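Local coordinates for protein phytase (Citrobacter braakii, PDB 3ZHC) that belongs, as a phytase, to branch 2 of the histidine phosphatase superfamily, and carries a largely helical region beside a mixed beta sheet, at residues Y177-R180 with Y181-S184; V191-F194 with S195-E198; K262-R265 with D266-L270; D63-L66 with G67-T70; G171-I174 with E175-T178. The protein carries 2 engineered substitutions. All coordinates share one frame; numbering follows the deposited sequence. Where two conformers were deposited one is given.

Interaction 1 of 5, residues Y177-R180 with Y181-S184; sequences YTQR and YQSS. With FMT (formic acid), chain N.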
loop_
_atom_site.group_PDB
_atom_site.type_symbol
_atom_site.label_atom_id
_atom_site.label_comp_id
_atom_site.label_asym_id
_atom_site.label_seq_id
_atom_site.Cartn_x
_atom_site.Cartn_y
_atom_site.Cartn_z
ATOM N N TYR B 177 -14.660 8.938 -2.378
ATOM C CA TYR B 177 -13.590 8.557 -1.439
ATOM C C TYR B 177 -14.120 7.450 -0.497
ATOM O O TYR B 177 -13.417 6.509 -0.201
ATOM C CB TYR B 177 -13.099 9.777 -0.652
ATOM C CG TYR B 177 -11.679 9.713 -0.138
ATOM C CD1 TYR B 177 -10.598 9.664 -1.031
ATOM C CD2 TYR B 177 -11.401 9.736 1.237
ATOM C CE1 TYR B 177 -9.280 9.619 -0.579
ATOM C CE2 TYR B 177 -10.067 9.690 1.713
ATOM C CZ TYR B 177 -9.011 9.632 0.786
ATOM O OH TYR B 177 -7.697 9.589 1.214
ATOM N N THR B 178 -15.374 7.583 -0.045
ATOM C CA THR B 178 -16.028 6.543 0.765
ATOM C C THR B 178 -16.088 5.202 -0.020
ATOM O O THR B 178 -15.744 4.160 0.555
ATOM C CB THR B 178 -17.418 6.988 1.253
ATOM O OG1 THR B 178 -17.270 8.165 2.063
ATOM C CG2 THR B 178 -18.101 5.880 2.066
ATOM N N GLN B 179 -16.505 5.242 -1.318
ATOM C CA GLN B 179 -16.537 4.009 -2.167
ATOM C C GLN B 179 -15.160 3.341 -2.259
ATOM O O GLN B 179 -15.062 2.112 -2.298
ATOM C CB GLN B 179 -17.098 4.255 -3.590
ATOM C CG GLN B 179 -18.615 4.075 -3.697
ATOM C CD GLN B 179 -19.373 5.304 -3.320
ATOM O OE1 GLN B 179 -20.077 5.333 -2.307
ATOM N NE2 GLN B 179 -19.232 6.355 -4.130
ATOM N N ARG B 180 -14.114 4.149 -2.287
ATOM C CA ARG B 180 -12.741 3.649 -2.349
ATOM C C ARG B 180 -12.334 2.848 -1.090
ATOM O O ARG B 180 -11.550 1.900 -1.181
ATOM C CB ARG B 180 -11.785 4.823 -2.572
ATOM C CG ARG B 180 -10.398 4.425 -3.007
ATOM C CD ARG B 180 -9.792 5.457 -3.988
ATOM N NE ARG B 180 -8.928 6.435 -3.403
ATOM C CZ ARG B 180 -8.391 7.458 -4.086
ATOM N NH1 ARG B 180 -8.651 7.634 -5.405
ATOM N NH2 ARG B 180 -7.597 8.319 -3.452
ATOM N N TYR B 181 -12.878 3.243 0.070
ATOM C CA TYR B 181 -12.599 2.591 1.352
ATOM C C TYR B 181 -13.805 1.775 1.903
ATOM O O TYR B 181 -13.891 1.563 3.105
ATOM C CB TYR B 181 -12.126 3.654 2.368
ATOM C CG TYR B 181 -10.788 4.257 2.030
ATOM C CD1 TYR B 181 -10.685 5.353 1.163
ATOM C CD2 TYR B 181 -9.603 3.738 2.574
ATOM C CE1 TYR B 181 -9.428 5.927 0.839
ATOM C CE2 TYR B 181 -8.348 4.302 2.256
ATOM C CZ TYR B 181 -8.277 5.394 1.386
ATOM O OH TYR B 181 -7.069 5.942 1.074
ATOM N N GLN B 182 -14.721 1.308 1.024
ATOM C CA GLN B 182 -15.926 0.518 1.464
ATOM C C GLN B 182 -15.596 -0.626 2.397
ATOM O O GLN B 182 -16.124 -0.694 3.494
ATOM C CB GLN B 182 -16.697 -0.084 0.274
ATOM C CG GLN B 182 -17.572 0.859 -0.427
ATOM C CD GLN B 182 -18.418 0.199 -1.534
ATOM O OE1 GLN B 182 -18.340 0.599 -2.721
ATOM N NE2 GLN B 182 -19.230 -0.820 -1.155
ATOM N N SER B 183 -14.719 -1.521 1.937
ATOM C CA SER B 183 -14.351 -2.737 2.701
ATOM C C SER B 183 -13.712 -2.424 4.053
ATOM O O SER B 183 -13.887 -3.193 4.998
ATOM C CB SER B 183 -13.429 -3.632 1.880
ATOM O OG SER B 183 -12.222 -2.962 1.593
ATOM N N SER B 184 -12.976 -1.304 4.140
ATOM C CA SER B 184 -12.398 -0.845 5.425
ATOM C C SER B 184 -13.505 -0.488 6.412
ATOM O O SER B 184 -13.432 -0.853 7.591
ATOM C CB SER B 184 -11.456 0.355 5.234
ATOM O OG SER B 184 -10.226 -0.060 4.699
HETATM C C FMT N . -19.889 10.020 2.419
HETATM O O1 FMT N . -19.480 9.190 3.224
HETATM O O2 FMT N . -20.806 10.781 2.698
HETATM O O HOH W 1 -6.770 6.892 -1.378
#
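Where helix 174-180 gives way to helix 182-192, the Y181 amide leans weakly on two carbonyls, Y177 O and T178 O, while Q182 N makes a weak bond to Q179 O (N-H...O angle 161°). Y181 has left helical backbone angles and also occupies the N-cap position of the next helix, so the two helices are joined through this one residue. The side chains of Y177 and Y181 run alongside each other in the same direction and form an edge-to-face pair, with centroids 5.1 Å apart and planes at 53°. Y181 presents its edge: CE1 sits 3.7 Å from Y177 CZ, over one face of the Y177 ring and displaced toward its rim. Y177 CG lies opposite its own backbone N (chi1 -154°), which carries the ring along the flank of Y181. Y177 O meets the Y181 ring at its edge, in plane, 3.3 Å from CD1. W232 approaches both rings, edge-to-face in the case of Y181. The R180 chain, bent at chi2 and chi3, brings NH2 within 2.6 Å of a water that is also hydrogen-bonded to Y181 OH. On another side of the turn, Q182 CG rests 3.4 Å from Q179 O. Apolar ring contact thus fixes the body of Y181, while its hydroxyl is tied through water to a guanidinium group whose positive charge would probably polarise that water.

Interaction 2 of 5, residues V191-F194 with S195-E198; sequences VLNF and SQSE. With FMT (formic acid), chain P.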
loop_
_atom_site.group_PDB
_atom_site.type_symbol
_atom_site.label_atom_id
_atom_site.label_comp_id
_atom_site.label_asym_id
_atom_site.label_seq_id
_atom_site.Cartn_x
_atom_site.Cartn_y
_atom_site.Cartn_z
ATOM N N VAL B 191 -16.017 -4.933 13.643
ATOM C CA VAL B 191 -15.291 -4.803 14.937
ATOM C C VAL B 191 -16.195 -4.154 16.024
ATOM O O VAL B 191 -16.196 -4.581 17.176
ATOM C CB VAL B 191 -13.949 -4.052 14.744
ATOM C CG1 VAL B 191 -13.283 -3.738 16.061
ATOM C CG2 VAL B 191 -13.000 -4.904 13.848
ATOM N N LEU B 192 -16.954 -3.141 15.631
ATOM C CA LEU B 192 -17.903 -2.481 16.516
ATOM C C LEU B 192 -19.202 -3.274 16.745
ATOM O O LEU B 192 -19.949 -2.952 17.655
ATOM C CB LEU B 192 -18.313 -1.120 15.926
ATOM C CG LEU B 192 -17.308 0.009 15.773
ATOM C CD1 LEU B 192 -17.894 1.081 14.884
ATOM C CD2 LEU B 192 -16.936 0.566 17.123
ATOM N N ASN B 193 -19.460 -4.301 15.910
ATOM C CA ASN B 193 -20.778 -4.982 15.824
ATOM C C ASN B 193 -21.837 -3.894 15.645
ATOM O O ASN B 193 -22.803 -3.816 16.384
ATOM C CB ASN B 193 -21.052 -5.914 17.026
ATOM C CG ASN B 193 -22.183 -6.944 16.742
ATOM O OD1 ASN B 193 -22.487 -7.265 15.565
ATOM N ND2 ASN B 193 -22.810 -7.472 17.829
ATOM N N PHE B 194 -21.593 -3.053 14.627
ATOM C CA PHE B 194 -22.374 -1.837 14.342
ATOM C C PHE B 194 -23.849 -2.101 14.089
ATOM O O PHE B 194 -24.687 -1.340 14.564
ATOM C CB PHE B 194 -21.734 -1.076 13.142
ATOM C CG PHE B 194 -22.454 0.196 12.753
ATOM C CD1 PHE B 194 -22.509 1.283 13.632
ATOM C CD2 PHE B 194 -23.072 0.316 11.485
ATOM C CE1 PHE B 194 -23.171 2.477 13.276
ATOM C CE2 PHE B 194 -23.732 1.500 11.118
ATOM C CZ PHE B 194 -23.786 2.588 12.013
ATOM N N SER B 195 -24.145 -3.183 13.349
ATOM C CA SER B 195 -25.534 -3.599 13.025
ATOM C C SER B 195 -26.432 -3.767 14.259
ATOM O O SER B 195 -27.638 -3.561 14.183
ATOM C CB SER B 195 -25.532 -4.920 12.229
ATOM O OG SER B 195 -24.910 -4.759 10.972
ATOM N N GLN B 196 -25.826 -4.155 15.392
ATOM C CA GLN B 196 -26.554 -4.362 16.652
ATOM C C GLN B 196 -26.519 -3.148 17.612
ATOM O O GLN B 196 -26.978 -3.261 18.741
ATOM C CB GLN B 196 -26.009 -5.599 17.371
ATOM C CG GLN B 196 -25.884 -6.850 16.507
ATOM C CD GLN B 196 -27.173 -7.223 15.830
ATOM O OE1 GLN B 196 -27.238 -7.314 14.584
ATOM N NE2 GLN B 196 -28.225 -7.430 16.627
ATOM N N SER B 197 -25.984 -2.000 17.159
ATOM C CA SER B 197 -25.897 -0.783 17.994
ATOM C C SER B 197 -27.176 0.071 17.920
ATOM O O SER B 197 -28.039 -0.155 17.068
ATOM C CB SER B 197 -24.682 0.068 17.591
ATOM O OG SER B 197 -24.872 0.705 16.329
ATOM N N GLU B 198 -27.268 1.051 18.821
ATOM C CA GLU B 198 -28.402 1.998 18.883
ATOM C C GLU B 198 -28.559 2.816 17.571
ATOM O O GLU B 198 -29.675 3.183 17.199
ATOM C CB GLU B 198 -28.241 2.934 20.093
ATOM C CG GLU B 198 -29.458 3.837 20.428
ATOM C CD GLU B 198 -30.713 3.052 20.942
ATOM O OE1 GLU B 198 -30.587 1.864 21.359
ATOM O OE2 GLU B 198 -31.824 3.652 20.927
HETATM C C FMT P . -21.723 -5.083 11.827
HETATM O O1 FMT P . -21.059 -5.801 11.128
HETATM O O2 FMT P . -22.276 -4.098 11.355
#
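F194 O is gripped twice by S197, in the short 3-10 turn that follows a Schellman motif at the end of helix 182-192. N193, with positive phi, is the C-prime residue of that motif. S195 opens the second segment beside a formic acid molecule: its N donates to O2 of the ligand at 2.9 Å. In the modelled conformer S195 OG also lies 2.7 Å from O2, a less certain bond because the side chain has two conformers. K208 NZ also bonds this ligand, so a backbone amide and an amine gather round it, and the same O2 lies at the edge of the F194 ring, near its plane. Q196 comes next, its N donating to N193 O at 3.2 Å from well above the carbonyl plane. With CG beside its backbone N (chi1 -49°), Q196 lays that methylene against the N193 amide, 3.4 Å from ND2. The two amide groups are tilted by 28° to each other, yet the touching is done by the methylene rather than by polar atoms. S197 then closes the turn. Its amide reaches F194 O from above the carbonyl plane at 3.0 Å, whereas its hydroxyl comes in the plane, on a lone pair, so the two donors use different approaches to one acceptor. The F194 ring itself packs on L211 and A214 of helix 211-214, and S197 OG has a further weak bond to N53 O. With OG between its backbone N and carbonyl carbon (chi1 72°), S197 holds the hydroxyl 2.7 Å from F194 O and 3.6 Å from F194 CD1.

Interaction 3 of 5, residues K262-R265 with D266-L270; sequences KEWR and DLLSL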
loop_
_atom_site.group_PDB
_atom_site.type_symbol
_atom_site.label_atom_id
_atom_site.label_comp_id
_atom_site.label_asym_id
_atom_site.label_seq_id
_atom_site.Cartn_x
_atom_site.Cartn_y
_atom_site.Cartn_z
ATOM N N LYS B 262 -3.920 -7.689 8.468
ATOM C CA LYS B 262 -4.833 -7.277 7.404
ATOM C C LYS B 262 -5.970 -6.425 7.949
ATOM O O LYS B 262 -6.235 -5.345 7.429
ATOM C CB LYS B 262 -5.440 -8.471 6.667
ATOM C CG LYS B 262 -5.861 -8.125 5.250
ATOM C CD LYS B 262 -7.224 -8.617 4.871
ATOM C CE LYS B 262 -8.334 -7.737 5.420
ATOM N NZ LYS B 262 -9.616 -7.942 4.655
ATOM N N GLU B 263 -6.639 -6.920 8.999
ATOM C CA GLU B 263 -7.738 -6.161 9.625
ATOM C C GLU B 263 -7.212 -4.886 10.334
ATOM O O GLU B 263 -7.897 -3.879 10.348
ATOM C CB GLU B 263 -8.575 -7.042 10.562
ATOM C CG GLU B 263 -9.484 -8.069 9.783
ATOM C CD GLU B 263 -10.404 -8.879 10.708
ATOM O OE1 GLU B 263 -10.266 -8.757 11.966
ATOM O OE2 GLU B 263 -11.281 -9.649 10.174
ATOM N N TRP B 264 -6.005 -4.948 10.897
ATOM C CA TRP B 264 -5.368 -3.757 11.498
ATOM C C TRP B 264 -5.184 -2.643 10.493
ATOM O O TRP B 264 -5.466 -1.481 10.806
ATOM C CB TRP B 264 -3.999 -4.087 12.144
ATOM C CG TRP B 264 -4.101 -4.493 13.526
ATOM C CD1 TRP B 264 -3.876 -5.737 14.039
ATOM C CD2 TRP B 264 -4.463 -3.662 14.625
ATOM N NE1 TRP B 264 -4.071 -5.730 15.391
ATOM C CE2 TRP B 264 -4.435 -4.471 15.784
ATOM C CE3 TRP B 264 -4.816 -2.296 14.750
ATOM C CZ2 TRP B 264 -4.749 -3.972 17.071
ATOM C CZ3 TRP B 264 -5.130 -1.791 16.036
ATOM C CH2 TRP B 264 -5.092 -2.640 17.179
ATOM N N ARG B 265 -4.716 -2.994 9.290
ATOM C CA ARG B 265 -4.486 -2.001 8.240
ATOM C C ARG B 265 -5.778 -1.564 7.561
ATOM O O ARG B 265 -5.855 -0.418 7.135
ATOM C CB ARG B 265 -3.425 -2.483 7.235
ATOM C CG ARG B 265 -2.005 -2.528 7.895
ATOM C CD ARG B 265 -0.900 -2.557 6.874
ATOM N NE ARG B 265 0.424 -2.482 7.478
ATOM C CZ ARG B 265 1.125 -1.361 7.729
ATOM N NH1 ARG B 265 0.647 -0.126 7.439
ATOM N NH2 ARG B 265 2.332 -1.476 8.280
ATOM N N ASP B 266 -6.791 -2.456 7.458
ATOM C CA ASP B 266 -8.156 -2.037 7.029
ATOM C C ASP B 266 -8.653 -0.931 7.911
ATOM O O ASP B 266 -9.163 0.075 7.430
ATOM C CB ASP B 266 -9.197 -3.176 7.154
ATOM C CG ASP B 266 -9.164 -4.163 6.023
ATOM O OD1 ASP B 266 -8.339 -4.033 5.087
ATOM O OD2 ASP B 266 -10.009 -5.107 6.072
ATOM N N LEU B 267 -8.510 -1.130 9.226
ATOM C CA LEU B 267 -8.969 -0.153 10.222
ATOM C C LEU B 267 -8.181 1.146 10.137
ATOM O O LEU B 267 -8.746 2.204 9.930
ATOM C CB LEU B 267 -8.871 -0.745 11.640
ATOM C CG LEU B 267 -9.851 -1.894 11.926
ATOM C CD1 LEU B 267 -9.468 -2.638 13.200
ATOM C CD2 LEU B 267 -11.267 -1.373 12.000
ATOM N N LEU B 268 -6.872 1.052 10.282
ATOM C CA LEU B 268 -6.023 2.264 10.255
ATOM C C LEU B 268 -5.914 2.968 8.866
ATOM O O LEU B 268 -5.451 4.088 8.816
ATOM C CB LEU B 268 -4.674 1.981 10.941
ATOM C CG LEU B 268 -4.938 2.103 12.486
ATOM C CD1 LEU B 268 -4.276 1.059 13.296
ATOM C CD2 LEU B 268 -4.597 3.557 12.971
ATOM N N SER B 269 -6.359 2.315 7.767
ATOM C CA SER B 269 -6.410 2.984 6.451
ATOM C C SER B 269 -7.369 4.182 6.501
ATOM O O SER B 269 -7.161 5.168 5.809
ATOM C CB SER B 269 -6.837 2.021 5.343
ATOM O OG SER B 269 -5.813 1.092 5.076
ATOM N N LEU B 270 -8.418 4.068 7.333
ATOM C CA LEU B 270 -9.403 5.137 7.504
ATOM C C LEU B 270 -8.781 6.344 8.203
ATOM O O LEU B 270 -8.947 7.478 7.746
ATOM C CB LEU B 270 -10.641 4.615 8.265
ATOM C CG LEU B 270 -11.408 3.492 7.518
ATOM C CD1 LEU B 270 -12.551 2.883 8.370
ATOM C CD2 LEU B 270 -11.931 4.013 6.180
HETATM O O HOH W 2 -5.832 -4.602 4.661
#
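The W264 indole meets L268 at its edge, near the ring plane: L268 CD1 lies 3.7 Å from CE3. The two side chains run next to each other in the same direction, one helical turn apart, so the leucine abuts the rim of the six-membered ring. The D266 carboxylate is a second flat group, and its two oxygens have different company. OD2 receives K262 NZ at 3.2 Å in a weak hydrogen bond that is part of a salt bridge; it also accepts from T187 OG1. OD1 accepts a hydrogen bond from a water 2.6 Å away, and that water donates a second bond to K262 O. The lysine reaches forward one turn to OD2, its chain bent at chi2 and chi3. Each of these charges has a stronger partner in the second subunit, E120 for K262 and K117 for D266, so the pair belongs to a charged network spanning the dimer interface. Such alternating charges would probably favour the ionised form of each group. Along the backbone the regular i to i+4 pattern runs on, L268 N giving a nearly straight bond to W264 O (173°). R265 O accepts from S269 N; in the modelled conformer of S269, one of two, OG also bonds this oxygen at 2.6 Å from the opposite face of the carbonyl plane, a less certain contact. This segment of helix 260-280 is packed between helix 231-247, where L268 touches E240 and L243, and helix 182-192, where L267 meets L188.

Interaction 4 of 5, residues D63-L66 with G67-T70; sequences DVPL and GWLT. With FMT (formic acid), chain R.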
loop_
_atom_site.group_PDB
_atom_site.type_symbol
_atom_site.label_atom_id
_atom_site.label_comp_id
_atom_site.label_asym_id
_atom_site.label_seq_id
_atom_site.Cartn_x
_atom_site.Cartn_y
_atom_site.Cartn_z
ATOM N N ASP B 63 -7.210 5.242 32.953
ATOM C CA ASP B 63 -7.130 5.997 34.302
ATOM C C ASP B 63 -6.538 7.414 34.233
ATOM O O ASP B 63 -6.857 8.247 35.109
ATOM C CB ASP B 63 -6.528 5.155 35.491
ATOM C CG ASP B 63 -5.519 4.204 35.074
ATOM O OD1 ASP B 63 -4.461 4.671 34.617
ATOM O OD2 ASP B 63 -5.768 2.965 35.205
ATOM N N VAL B 64 -5.716 7.710 33.228
ATOM C CA VAL B 64 -5.244 9.087 33.032
ATOM C C VAL B 64 -6.355 9.871 32.328
ATOM O O VAL B 64 -7.164 9.276 31.636
ATOM C CB VAL B 64 -3.929 9.175 32.213
ATOM C CG1 VAL B 64 -2.815 8.393 32.918
ATOM C CG2 VAL B 64 -4.127 8.702 30.758
ATOM N N PRO B 65 -6.400 11.212 32.502
ATOM C CA PRO B 65 -7.402 12.035 31.762
ATOM C C PRO B 65 -7.323 11.864 30.233
ATOM O O PRO B 65 -6.279 11.476 29.715
ATOM C CB PRO B 65 -7.033 13.475 32.145
ATOM C CG PRO B 65 -6.257 13.353 33.415
ATOM C CD PRO B 65 -5.563 12.037 33.397
ATOM N N LEU B 66 -8.420 12.154 29.534
ATOM C CA LEU B 66 -8.461 12.049 28.076
ATOM C C LEU B 66 -7.287 12.820 27.432
ATOM O O LEU B 66 -6.952 13.933 27.866
ATOM C CB LEU B 66 -9.794 12.568 27.527
ATOM C CG LEU B 66 -11.047 11.722 27.857
ATOM C CD1 LEU B 66 -12.323 12.439 27.422
ATOM C CD2 LEU B 66 -10.965 10.351 27.226
ATOM N N GLY B 67 -6.662 12.207 26.425
ATOM C CA GLY B 67 -5.574 12.821 25.705
ATOM C C GLY B 67 -4.230 12.977 26.412
ATOM O O GLY B 67 -3.343 13.626 25.872
ATOM N N TRP B 68 -4.072 12.391 27.606
ATOM C CA TRP B 68 -2.802 12.459 28.354
ATOM C C TRP B 68 -1.913 11.283 28.040
ATOM O O TRP B 68 -2.403 10.179 27.776
ATOM C CB TRP B 68 -3.044 12.476 29.870
ATOM C CG TRP B 68 -3.440 13.800 30.417
ATOM C CD1 TRP B 68 -4.181 14.760 29.795
ATOM C CD2 TRP B 68 -3.133 14.308 31.716
ATOM N NE1 TRP B 68 -4.345 15.832 30.622
ATOM C CE2 TRP B 68 -3.710 15.581 31.810
ATOM C CE3 TRP B 68 -2.416 13.802 32.820
ATOM C CZ2 TRP B 68 -3.601 16.380 32.972
ATOM C CZ3 TRP B 68 -2.305 14.596 33.975
ATOM C CH2 TRP B 68 -2.894 15.865 34.033
ATOM N N LEU B 69 -0.596 11.525 28.079
ATOM C CA LEU B 69 0.407 10.463 27.950
ATOM C C LEU B 69 0.305 9.570 29.165
ATOM O O LEU B 69 0.217 10.079 30.286
ATOM C CB LEU B 69 1.823 11.041 27.892
ATOM C CG LEU B 69 2.983 10.063 27.710
ATOM C CD1 LEU B 69 2.974 9.516 26.282
ATOM C CD2 LEU B 69 4.329 10.712 28.034
ATOM N N THR B 70 0.316 8.252 28.947
ATOM C CA THR B 70 0.306 7.285 30.038
ATOM C C THR B 70 1.749 6.948 30.421
ATOM O O THR B 70 2.639 7.082 29.589
ATOM C CB THR B 70 -0.383 5.986 29.640
ATOM O OG1 THR B 70 0.372 5.321 28.601
ATOM C CG2 THR B 70 -1.806 6.253 29.166
HETATM C C FMT R . -4.463 3.716 31.154
HETATM O O1 FMT R . -4.279 4.824 31.676
HETATM O O2 FMT R . -5.277 2.873 31.559
#
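P65 sets CG over one face of the W68 indole, and this CH-pi contact dominates the apolar side of the loop. P65 CG stands 3.7 Å from the centroid of the six-membered ring and 13° off its normal, while CD comes 3.7 Å from CE3 and CB lies nearer the pyrrole part. The W68 side chain is brought against the proline with CG opposite its own carbonyl carbon (chi1 -80°). A second apolar cluster forms alongside: V64 CG2 touches T70 CG2 at 3.7 Å, the two side chains crossing at about a right angle, and approaches W68 CB at 4.0 Å. The backbone that makes these meetings possible is a type II beta turn from P65 to W68, in which G67 has the positive phi that favours glycine. It is closed by the hydrogen bond from W68 N to P65 O, 3.2 Å long with an N-H...O angle of 151°. Polar bonds anchor the loop: T70, at the N-cap of helix 71-90, caps G73 N through OG1, which is also bonded to Q248 OE1. G67 O accepts from R114 NH1, and L69 N donates to Q113 OE1, so the turn is tied to helix 113-126. A formic acid molecule beside D63 and T70 CG2 accepts weak bonds from D63 N, the shorter of them 3.2 Å to its O1.

Interaction 5 of 5, residues G171-I174 with E175-T178; sequences GGNI and ELYT. With FMT (formic acid), chain N.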
loop_
_atom_site.group_PDB
_atom_site.type_symbol
_atom_site.label_atom_id
_atom_site.label_comp_id
_atom_site.label_asym_id
_atom_site.label_seq_id
_atom_site.Cartn_x
_atom_site.Cartn_y
_atom_site.Cartn_z
ATOM N N GLY B 171 -11.194 12.946 -5.019
ATOM C CA GLY B 171 -11.837 12.571 -6.312
ATOM C C GLY B 171 -12.922 13.509 -6.835
ATOM O O GLY B 171 -13.495 13.239 -7.865
ATOM N N GLY B 172 -13.193 14.613 -6.131
ATOM C CA GLY B 172 -14.270 15.559 -6.515
ATOM C C GLY B 172 -15.483 15.500 -5.593
ATOM O O GLY B 172 -16.280 16.462 -5.547
ATOM N N ASN B 173 -15.632 14.369 -4.869
ATOM C CA ASN B 173 -16.698 14.208 -3.859
ATOM C C ASN B 173 -16.310 13.141 -2.835
ATOM O O ASN B 173 -15.700 12.125 -3.162
ATOM C CB ASN B 173 -18.111 13.975 -4.466
ATOM C CG ASN B 173 -18.134 12.958 -5.560
ATOM O OD1 ASN B 173 -17.277 12.947 -6.430
ATOM N ND2 ASN B 173 -19.143 12.095 -5.536
ATOM N N ILE B 174 -16.655 13.413 -1.567
ATOM C CA ILE B 174 -16.305 12.512 -0.441
ATOM C C ILE B 174 -16.909 11.121 -0.647
ATOM O O ILE B 174 -16.251 10.123 -0.362
ATOM C CB ILE B 174 -16.731 13.097 0.956
ATOM C CG1 ILE B 174 -16.083 14.492 1.216
ATOM C CG2 ILE B 174 -16.376 12.142 2.074
ATOM C CD1 ILE B 174 -14.577 14.520 1.109
ATOM N N GLU B 175 -18.151 11.067 -1.162
ATOM C CA GLU B 175 -18.830 9.774 -1.452
ATOM C C GLU B 175 -17.971 8.841 -2.316
ATOM O O GLU B 175 -17.941 7.653 -2.052
ATOM C CB GLU B 175 -20.213 10.001 -2.083
ATOM C CG GLU B 175 -21.227 10.615 -1.090
ATOM C CD GLU B 175 -22.621 10.875 -1.692
ATOM O OE1 GLU B 175 -22.775 10.794 -2.937
ATOM O OE2 GLU B 175 -23.562 11.163 -0.906
ATOM N N LEU B 176 -17.270 9.388 -3.334
ATOM C CA LEU B 176 -16.313 8.576 -4.151
ATOM C C LEU B 176 -15.121 8.095 -3.309
ATOM O O LEU B 176 -14.632 6.986 -3.507
ATOM C CB LEU B 176 -15.793 9.339 -5.382
ATOM C CG LEU B 176 -16.769 9.669 -6.522
ATOM C CD1 LEU B 176 -16.018 10.411 -7.629
ATOM C CD2 LEU B 176 -17.481 8.440 -7.080
ATOM N N TYR B 177 -14.660 8.938 -2.378
ATOM C CA TYR B 177 -13.590 8.557 -1.439
ATOM C C TYR B 177 -14.120 7.450 -0.497
ATOM O O TYR B 177 -13.417 6.509 -0.201
ATOM C CB TYR B 177 -13.099 9.777 -0.652
ATOM C CG TYR B 177 -11.679 9.713 -0.138
ATOM C CD1 TYR B 177 -10.598 9.664 -1.031
ATOM C CD2 TYR B 177 -11.401 9.736 1.237
ATOM C CE1 TYR B 177 -9.280 9.619 -0.579
ATOM C CE2 TYR B 177 -10.067 9.690 1.713
ATOM C CZ TYR B 177 -9.011 9.632 0.786
ATOM O OH TYR B 177 -7.697 9.589 1.214
ATOM N N THR B 178 -15.374 7.583 -0.045
ATOM C CA THR B 178 -16.028 6.543 0.765
ATOM C C THR B 178 -16.088 5.202 -0.020
ATOM O O THR B 178 -15.744 4.160 0.555
ATOM C CB THR B 178 -17.418 6.988 1.253
ATOM O OG1 THR B 178 -17.270 8.165 2.063
ATOM C CG2 THR B 178 -18.101 5.880 2.066
HETATM C C FMT N . -19.889 10.020 2.419
HETATM O O1 FMT N . -19.480 9.190 3.224
HETATM O O2 FMT N . -20.806 10.781 2.698
#
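In the modelled conformer, one of two, N173 CG lies between its backbone N and carbonyl carbon (chi1 46°), which folds the short amide side chain over L176; L176 CG, opposite its own carbonyl carbon (chi1 -68°), points the isobutyl group to meet it. The two cross at a slant, and in this conformer the amide lies against the leucine with ND2 3.5 Å from L176 CG. N173 is the N-cap residue of helix 174-180, yet its side chain makes no capping bond; the asparagine contributes instead through its carbonyl, which accepts weak bonds from L176 N and Y177 N. One residue on, I174 O takes a much firmer bond from T178 N, 2.7 Å long with an N-H...O angle of 159° and nearly along the C=O axis. On the same turn, the T178 hydroxyl approaches I174 CG2 at 4.1 Å. That hydroxyl donates to O1 of a formic acid molecule at 2.7 Å and is also hydrogen-bonded to W232 NE1. E175 CG borders the same ligand, and S217 N bonds it from a neighbouring loop. Ahead of N173, G171 has positive phi and is the C-prime residue of the Schellman motif that ends the preceding helix; its O lies 3.8 Å from L176 CD1. The two glycines G171 and G172 and N173 thus link helix 159-169 to helix 174-180, with I174 packed on S217, L219 and L228 and Y177 turned toward A273 and L277 of helix 260-280.

Interaction 3 is the most buried, held by salt bridges and an unbroken helix, whereas interactions 1, 2, 4 and 5 are only partly buried and sit at helix ends or in loops. Interactions 5 and 1 share Y177 and T178 and mark the start and end of helix 174-180; interactions 1 and 2 bracket helix 182-192. Interaction 1 touches interaction 3 through S184 OG and D266 O, 2.9 Å apart, and both meet the second subunit. Interaction 2 reaches interaction 3 only by V191 against L267. Interaction 4 stands apart, its centre at least 24 Å from the others, and relies on a proline-indole contact instead of charge.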